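Local structure of MxaA (Stigmatella aurantiaca, 4W4T) at residues 202-207 with 381-386; 294-299 with 391-396. The protein carries the terminal reductase domain of the myxalamid PKS-NRPS pathway, an NADPH-binding, short-chain-dehydrogenase-like module that is linked to the production of primary alcohols. One frame throughout, in Å; residues are numbered along the deposited sequence.

Both contacts tie the short helix 382-388 and the loop that follows it to the Rossmann-type core of the reductase domain. Along the chain the segments alternate: 202-207, in the loop between strand 185-188 and helix 217-234, comes first, then 294-299 at the end of helix 287-298, then 381-386 and 391-396. The centres of the two contacts lie about 15 Å apart, and the nearest atoms are about 4 Å apart without touching. Strand 307-310 of the parallel sheet is common ground, since side chains of E204 and T384 in contact 1 and of I294 and L297 in contact 2 pack on it. The late part of the chain is thus fastened to the nucleotide-binding fold at two successive points.

Contact 1: 202-207 with 381-386; sequences IREDEP and SGDTLK
The carboxylate of E204 meets the first turn of helix 382-388 and divides its oxygens between two residues. OE1 accepts from the backbone N of D383 at 2.9 Å through its syn lone pair, while OE2 takes the hydroxyl of T384, OG1 standing 2.6 Å away nearly in line with the C-O bond. A weak bond from T384 N also reaches OE2. With CG anti to the carbonyl carbon (chi1 -68°) and the chain extended beyond it, E204 spans the gap and crosses the T384 side chain at about a right angle. The D383 side chain runs past that of E204 in the opposite direction, the two carboxylate planes 18° apart, with D383 OD2 3.8 Å from E204 OE1. A water joins the turn to the helix, accepting from D205 N and donating to D383 OD2 at 2.8 Å. Farther out, R203 grips D205 side-on through NE and NH2, linking the first and third residues of the type I turn 203-206. H309 N of strand 307-310 gives OE2 a further donor. A buried carboxylate against amides at a helix N-terminus probably gains from the helix dipole, which would help offset the nearby negative charge of D383.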
ATOM      1  N   ILE A 202       3.554  20.369 -23.776  1.00 21.55           N
ATOM      2  CA  ILE A 202       4.323  19.477 -24.628  1.00 19.78           C
ATOM      3  C   ILE A 202       3.538  19.192 -25.903  1.00 18.72           C
ATOM      4  O   ILE A 202       2.349  18.851 -25.853  1.00 17.68           O
ATOM      5  CB  ILE A 202       4.686  18.176 -23.893  1.00 18.52           C
ATOM      6  CG1 ILE A 202       5.601  18.493 -22.707  1.00 18.90           C
ATOM      7  CG2 ILE A 202       5.368  17.188 -24.847  1.00 18.11           C
ATOM      8  CD1 ILE A 202       5.932  17.299 -21.840  1.00 20.42           C
ATOM      9  N   ARG A 203       4.200  19.352 -27.047  1.00 19.76           N
ATOM     10  CA  ARG A 203       3.532  19.199 -28.336  1.00 21.12           C
ATOM     11  C   ARG A 203       3.293  17.738 -28.668  1.00 21.63           C
ATOM     12  O   ARG A 203       4.093  16.873 -28.332  1.00 20.61           O
ATOM     13  CB  ARG A 203       4.347  19.836 -29.465  1.00 25.24           C
ATOM     14  CG  ARG A 203       4.522  21.335 -29.344  1.00 27.85           C
ATOM     15  CD  ARG A 203       5.355  21.846 -30.499  1.00 29.69           C
ATOM     16  NE  ARG A 203       4.863  21.324 -31.771  1.00 32.58           N
ATOM     17  CZ  ARG A 203       3.861  21.862 -32.457  1.00 32.52           C
ATOM     18  NH1 ARG A 203       3.247  22.950 -31.997  1.00 34.12           N
ATOM     19  NH2 ARG A 203       3.476  21.322 -33.604  1.00 33.08           N
ATOM     20  N   GLU A 204       2.183  17.492 -29.348  1.00 20.90           N
ATOM     21  CA  GLU A 204       1.804  16.158 -29.774  1.00 19.15           C
ATOM     22  C   GLU A 204       2.837  15.552 -30.715  1.00 22.58           C
ATOM     23  O   GLU A 204       3.039  14.335 -30.702  1.00 21.72           O
ATOM     24  CB  GLU A 204       0.416  16.205 -30.428  1.00 17.54           C
ATOM     25  CG  GLU A 204      -0.676  16.537 -29.411  1.00 16.31           C
ATOM     26  CD  GLU A 204      -1.889  17.219 -30.002  1.00 19.19           C
ATOM     27  OE1 GLU A 204      -1.728  18.279 -30.647  1.00 18.40           O
ATOM     28  OE2 GLU A 204      -3.011  16.699 -29.803  1.00 19.01           O
ATOM     29  N   ASP A 205       3.506  16.382 -31.516  1.00 20.83           N
ATOM     30  CA  ASP A 205       4.484  15.854 -32.471  1.00 24.50           C
ATOM     31  C   ASP A 205       5.917  15.834 -31.940  1.00 24.72           C
ATOM     32  O   ASP A 205       6.861  15.584 -32.687  1.00 24.95           O
ATOM     33  CB  ASP A 205       4.440  16.645 -33.783  1.00 25.18           C
ATOM     34  CG  ASP A 205       4.747  18.118 -33.600  1.00 28.05           C
ATOM     35  OD1 ASP A 205       5.299  18.519 -32.556  1.00 27.22           O
ATOM     36  OD2 ASP A 205       4.438  18.892 -34.534  1.00 34.91           O
ATOM     37  N   GLU A 206       6.083  16.100 -30.656  1.00 24.73           N
ATOM     38  CA  GLU A 206       7.408  16.043 -30.062  1.00 26.50           C
ATOM     39  C   GLU A 206       7.811  14.597 -29.826  1.00 26.68           C
ATOM     40  O   GLU A 206       7.054  13.836 -29.216  1.00 24.35           O
ATOM     41  CB  GLU A 206       7.451  16.828 -28.756  1.00 24.70           C
ATOM     42  CG  GLU A 206       8.847  16.960 -28.176  1.00 28.71           C
ATOM     43  CD  GLU A 206       9.771  17.778 -29.064  1.00 34.95           C
ATOM     44  OE1 GLU A 206       9.269  18.661 -29.801  1.00 36.02           O
ATOM     45  OE2 GLU A 206      10.997  17.540 -29.025  1.00 35.21           O
ATOM     46  N   PRO A 207       9.004  14.212 -30.312  1.00 25.60           N
ATOM     47  CA  PRO A 207       9.543  12.864 -30.104  1.00 26.74           C
ATOM     48  C   PRO A 207       9.645  12.517 -28.622  1.00 25.32           C
ATOM     49  O   PRO A 207       9.829  13.415 -27.786  1.00 23.00           O
ATOM     50  CB  PRO A 207      10.936  12.941 -30.738  1.00 27.20           C
ATOM     51  CG  PRO A 207      10.834  14.030 -31.737  1.00 29.88           C
ATOM     52  CD  PRO A 207       9.898  15.037 -31.143  1.00 29.02           C
ATOM     53  N   SER A 381      -2.695  20.576 -27.337  1.00 19.25           N
ATOM     54  CA  SER A 381      -3.670  19.737 -28.032  1.00 20.86           C
ATOM     55  C   SER A 381      -4.129  20.343 -29.360  1.00 20.65           C
ATOM     56  O   SER A 381      -5.214  20.022 -29.864  1.00 17.87           O
ATOM     57  CB  SER A 381      -4.877  19.472 -27.129  1.00 20.52           C
ATOM     58  OG  SER A 381      -5.423  20.679 -26.616  1.00 22.28           O
ATOM     59  N   GLY A 382      -3.283  21.193 -29.935  1.00 21.30           N
ATOM     60  CA  GLY A 382      -3.633  21.924 -31.138  1.00 21.41           C
ATOM     61  C   GLY A 382      -3.943  21.027 -32.326  1.00 24.52           C
ATOM     62  O   GLY A 382      -4.836  21.344 -33.111  1.00 22.00           O
ATOM     63  N   ASP A 383      -3.219  19.913 -32.463  1.00 20.43           N
ATOM     64  CA  ASP A 383      -3.487  18.970 -33.558  1.00 21.46           C
ATOM     65  C   ASP A 383      -4.818  18.248 -33.373  1.00 20.12           C
ATOM     66  O   ASP A 383      -5.535  17.979 -34.340  1.00 18.21           O
ATOM     67  CB  ASP A 383      -2.351  17.956 -33.692  1.00 21.99           C
ATOM     68  CG  ASP A 383      -1.047  18.601 -34.099  1.00 24.67           C
ATOM     69  OD1 ASP A 383      -1.086  19.775 -34.526  1.00 26.45           O
ATOM     70  OD2 ASP A 383       0.011  17.950 -34.001  1.00 20.37           O
ATOM     71  N   THR A 384      -5.159  17.936 -32.130  1.00 17.77           N
ATOM     72  CA  THR A 384      -6.463  17.364 -31.845  1.00 17.12           C
ATOM     73  C   THR A 384      -7.579  18.365 -32.161  1.00 19.48           C
ATOM     74  O   THR A 384      -8.576  18.023 -32.786  1.00 17.67           O
ATOM     75  CB  THR A 384      -6.578  16.938 -30.387  1.00 17.70           C
ATOM     76  OG1 THR A 384      -5.536  15.991 -30.089  1.00 17.03           O
ATOM     77  CG2 THR A 384      -7.940  16.312 -30.135  1.00 15.56           C
ATOM     78  N   LEU A 385      -7.401  19.603 -31.708  1.00 18.43           N
ATOM     79  CA  LEU A 385      -8.422  20.629 -31.913  1.00 20.73           C
ATOM     80  C   LEU A 385      -8.733  20.800 -33.406  1.00 20.99           C
ATOM     81  O   LEU A 385      -9.906  20.802 -33.811  1.00 20.53           O
ATOM     82  CB  LEU A 385      -7.969  21.949 -31.294  1.00 22.40           C
ATOM     83  CG  LEU A 385      -9.064  22.991 -31.063  1.00 29.53           C
ATOM     84  CD1 LEU A 385      -9.908  22.658 -29.818  1.00 31.12           C
ATOM     85  CD2 LEU A 385      -8.454  24.398 -30.961  1.00 29.65           C
ATOM     86  N   LYS A 386      -7.688  20.908 -34.219  1.00 20.21           N
ATOM     87  CA  LYS A 386      -7.875  21.001 -35.672  1.00 22.72           C
ATOM     88  C   LYS A 386      -8.583  19.784 -36.248  1.00 22.51           C
ATOM     89  O   LYS A 386      -9.556  19.921 -36.999  1.00 18.66           O
ATOM     90  CB  LYS A 386      -6.540  21.194 -36.397  1.00 26.93           C
ATOM     91  CG  LYS A 386      -5.706  22.343 -35.879  1.00 33.23           C
ATOM     92  CD  LYS A 386      -4.560  22.705 -36.830  1.00 42.13           C
ATOM     93  CE  LYS A 386      -3.563  23.652 -36.154  1.00 49.37           C
ATOM     94  NZ  LYS A 386      -2.306  22.954 -35.753  1.00 51.55           N
TER
HETATM   95  O   HOH W   1       2.092  18.983 -32.436  1.00 25.20           O

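Contact 2: 294-299 with 391-396; sequences IVDLSM and TGTSCP
D296 and T393 form a small, partly buried polar contact in a Rossmann-type fold, where the last turn of helix 287-298 meets an ST turn in the loop leading from helix 382-388 to helix 400-412. The loop side is built by T391, whose OG1 accepts from the backbone N of T393 at 3.0 Å with an N-H...O angle of 156°. That hydroxyl also bonds to the carbonyl of L388, which ties the turn back to the end of the preceding helix. T391 sets OG1 between its backbone N and carbonyl carbon (chi1 76°), from where it can face the amide two residues on. Its CB meanwhile lies 3.7 Å from D296 OD2, a van der Waals approach beside the carboxylate. A valine in place of this threonine would probably leave the T393 amide without its acceptor and the L388 carbonyl without this donor, freeing the turn that presents the T393 hydroxyl to D296. The aspartate is held from a second direction as well: its other oxygen, OD1, forms a salt bridge with R78 at the end of helix 66-78, so this buried carboxylate has a partner for each oxygen. The T393 side chain also touches S292 and Y289, about one and two turns back along the aspartate's own helix, and lies about 11 Å from the side chain of L67 in the NADPH site. D296 and T393 reach toward each other from opposite directions, and T393 OG1 donates to D296 OD2 in a very short bond of 2.5 Å.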
ATOM      1  N   ILE A 294     -11.390   9.603 -29.393  1.00 13.67           N
ATOM      2  CA  ILE A 294     -10.741   8.384 -29.862  1.00 14.64           C
ATOM      3  C   ILE A 294     -11.429   7.872 -31.123  1.00 14.48           C
ATOM      4  O   ILE A 294     -10.786   7.630 -32.147  1.00 15.00           O
ATOM      5  CB  ILE A 294     -10.759   7.283 -28.793  1.00 15.48           C
ATOM      6  CG1 ILE A 294      -9.830   7.655 -27.635  1.00 12.81           C
ATOM      7  CG2 ILE A 294     -10.339   5.933 -29.413  1.00 14.50           C
ATOM      8  CD1 ILE A 294      -9.923   6.687 -26.459  1.00 13.88           C
ATOM      9  N   VAL A 295     -12.744   7.721 -31.047  1.00 14.34           N
ATOM     10  CA  VAL A 295     -13.478   7.152 -32.174  1.00 16.92           C
ATOM     11  C   VAL A 295     -13.431   8.107 -33.364  1.00 18.65           C
ATOM     12  O   VAL A 295     -13.141   7.681 -34.471  1.00 19.35           O
ATOM     13  CB  VAL A 295     -14.934   6.817 -31.798  1.00 18.14           C
ATOM     14  CG1 VAL A 295     -15.737   6.401 -33.045  1.00 21.26           C
ATOM     15  CG2 VAL A 295     -14.965   5.707 -30.761  1.00 17.57           C
ATOM     16  N   ASP A 296     -13.651   9.384 -33.153  1.00 19.04           N
ATOM     17  CA  ASP A 296     -13.574  10.364 -34.207  1.00 18.81           C
ATOM     18  C   ASP A 296     -12.238  10.351 -34.902  1.00 18.55           C
ATOM     19  O   ASP A 296     -12.178  10.283 -36.065  1.00 19.96           O
ATOM     20  CB  ASP A 296     -13.879  11.767 -33.676  1.00 17.75           C
ATOM     21  CG  ASP A 296     -15.357  12.033 -33.555  1.00 26.20           C
ATOM     22  OD1 ASP A 296     -16.161  11.300 -34.074  1.00 32.57           O
ATOM     23  OD2 ASP A 296     -15.735  13.015 -32.985  1.00 29.07           O
ATOM     24  N   LEU A 297     -11.165  10.407 -34.144  1.00 16.92           N
ATOM     25  CA  LEU A 297      -9.822  10.456 -34.721  1.00 16.60           C
ATOM     26  C   LEU A 297      -9.489   9.152 -35.437  1.00 17.38           C
ATOM     27  O   LEU A 297      -8.808   9.159 -36.461  1.00 18.38           O
ATOM     28  CB  LEU A 297      -8.774  10.734 -33.649  1.00 15.91           C
ATOM     29  CG  LEU A 297      -8.822  12.154 -33.068  1.00 16.71           C
ATOM     30  CD1 LEU A 297      -8.091  12.186 -31.726  1.00 16.05           C
ATOM     31  CD2 LEU A 297      -8.197  13.146 -34.051  1.00 19.74           C
ATOM     32  N   SER A 298      -9.980   8.042 -34.900  1.00 15.54           N
ATOM     33  CA  SER A 298      -9.669   6.734 -35.485  1.00 15.79           C
ATOM     34  C   SER A 298     -10.264   6.606 -36.879  1.00 19.98           C
ATOM     35  O   SER A 298      -9.860   5.741 -37.658  1.00 21.98           O
ATOM     36  CB  SER A 298     -10.188   5.602 -34.603  1.00 17.20           C
ATOM     37  OG  SER A 298     -11.603   5.509 -34.654  1.00 19.68           O
HETATM   38  N   MSE A 299     -11.230   7.460 -37.195  1.00 20.68           N
HETATM   39  CA  MSE A 299     -11.945   7.299 -38.448  1.00 23.78           C
HETATM   40  C   MSE A 299     -11.490   8.269 -39.516  1.00 25.62           C
HETATM   41  O   MSE A 299     -12.051   8.299 -40.614  1.00 28.85           O
HETATM   42  CB  MSE A 299     -13.435   7.413 -38.197  1.00 24.61           C
HETATM   43  CG  MSE A 299     -13.866   6.322 -37.255  1.00 33.71           C
HETATM   44 SE   MSE A 299     -15.702   5.827 -37.494  1.00 70.86          SE
HETATM   45  CE  MSE A 299     -16.460   7.551 -37.030  1.00 35.12           C
ATOM     46  N   THR A 391     -16.108  18.191 -36.461  1.00 20.22           N
ATOM     47  CA  THR A 391     -16.941  17.255 -35.702  1.00 20.67           C
ATOM     48  C   THR A 391     -17.693  17.982 -34.592  1.00 18.95           C
ATOM     49  O   THR A 391     -17.433  19.153 -34.326  1.00 20.45           O
ATOM     50  CB  THR A 391     -16.113  16.133 -35.029  1.00 21.30           C
ATOM     51  OG1 THR A 391     -15.454  16.671 -33.871  1.00 18.18           O
ATOM     52  CG2 THR A 391     -15.077  15.542 -35.989  1.00 19.24           C
ATOM     53  N   GLY A 392     -18.589  17.270 -33.916  1.00 19.76           N
ATOM     54  CA  GLY A 392     -19.284  17.836 -32.774  1.00 20.95           C
ATOM     55  C   GLY A 392     -18.613  17.467 -31.460  1.00 23.09           C
ATOM     56  O   GLY A 392     -19.246  17.514 -30.396  1.00 24.11           O
ATOM     57  N   THR A 393     -17.324  17.134 -31.531  1.00 19.37           N
ATOM     58  CA  THR A 393     -16.589  16.662 -30.351  1.00 18.82           C
ATOM     59  C   THR A 393     -15.688  17.758 -29.802  1.00 16.95           C
ATOM     60  O   THR A 393     -14.732  18.198 -30.450  1.00 16.13           O
ATOM     61  CB  THR A 393     -15.759  15.408 -30.669  1.00 20.73           C
ATOM     62  OG1 THR A 393     -16.645  14.365 -31.090  1.00 19.53           O
ATOM     63  CG2 THR A 393     -14.969  14.941 -29.423  1.00 16.90           C
ATOM     64  N   SER A 394     -16.028  18.198 -28.597  1.00 18.58           N
ATOM     65  CA  SER A 394     -15.343  19.293 -27.933  1.00 17.86           C
ATOM     66  C   SER A 394     -15.326  18.979 -26.449  1.00 17.79           C
ATOM     67  O   SER A 394     -16.296  18.446 -25.924  1.00 18.86           O
ATOM     68  CB  SER A 394     -16.059  20.620 -28.218  1.00 18.57           C
ATOM     69  OG  SER A 394     -15.450  21.706 -27.549  1.00 20.28           O
ATOM     70  N   CYS A 395     -14.235  19.307 -25.768  1.00 18.05           N
ATOM     71  CA  CYS A 395     -14.106  18.968 -24.359  1.00 14.71           C
ATOM     72  C   CYS A 395     -14.908  19.919 -23.476  1.00 19.20           C
ATOM     73  O   CYS A 395     -14.834  21.133 -23.644  1.00 17.66           O
ATOM     74  CB  CYS A 395     -12.642  18.991 -23.945  1.00 22.50           C
ATOM     75  SG  CYS A 395     -12.333  18.279 -22.315  1.00 16.98           S
ATOM     76  N   PRO A 396     -15.702  19.366 -22.551  1.00 17.28           N
ATOM     77  CA  PRO A 396     -16.429  20.216 -21.603  1.00 18.05           C
ATOM     78  C   PRO A 396     -15.474  21.039 -20.747  1.00 18.48           C
ATOM     79  O   PRO A 396     -14.358  20.616 -20.443  1.00 18.95           O
ATOM     80  CB  PRO A 396     -17.212  19.215 -20.750  1.00 19.00           C
ATOM     81  CG  PRO A 396     -17.337  17.985 -21.614  1.00 17.40           C
ATOM     82  CD  PRO A 396     -16.092  17.952 -22.454  1.00 18.96           C
TER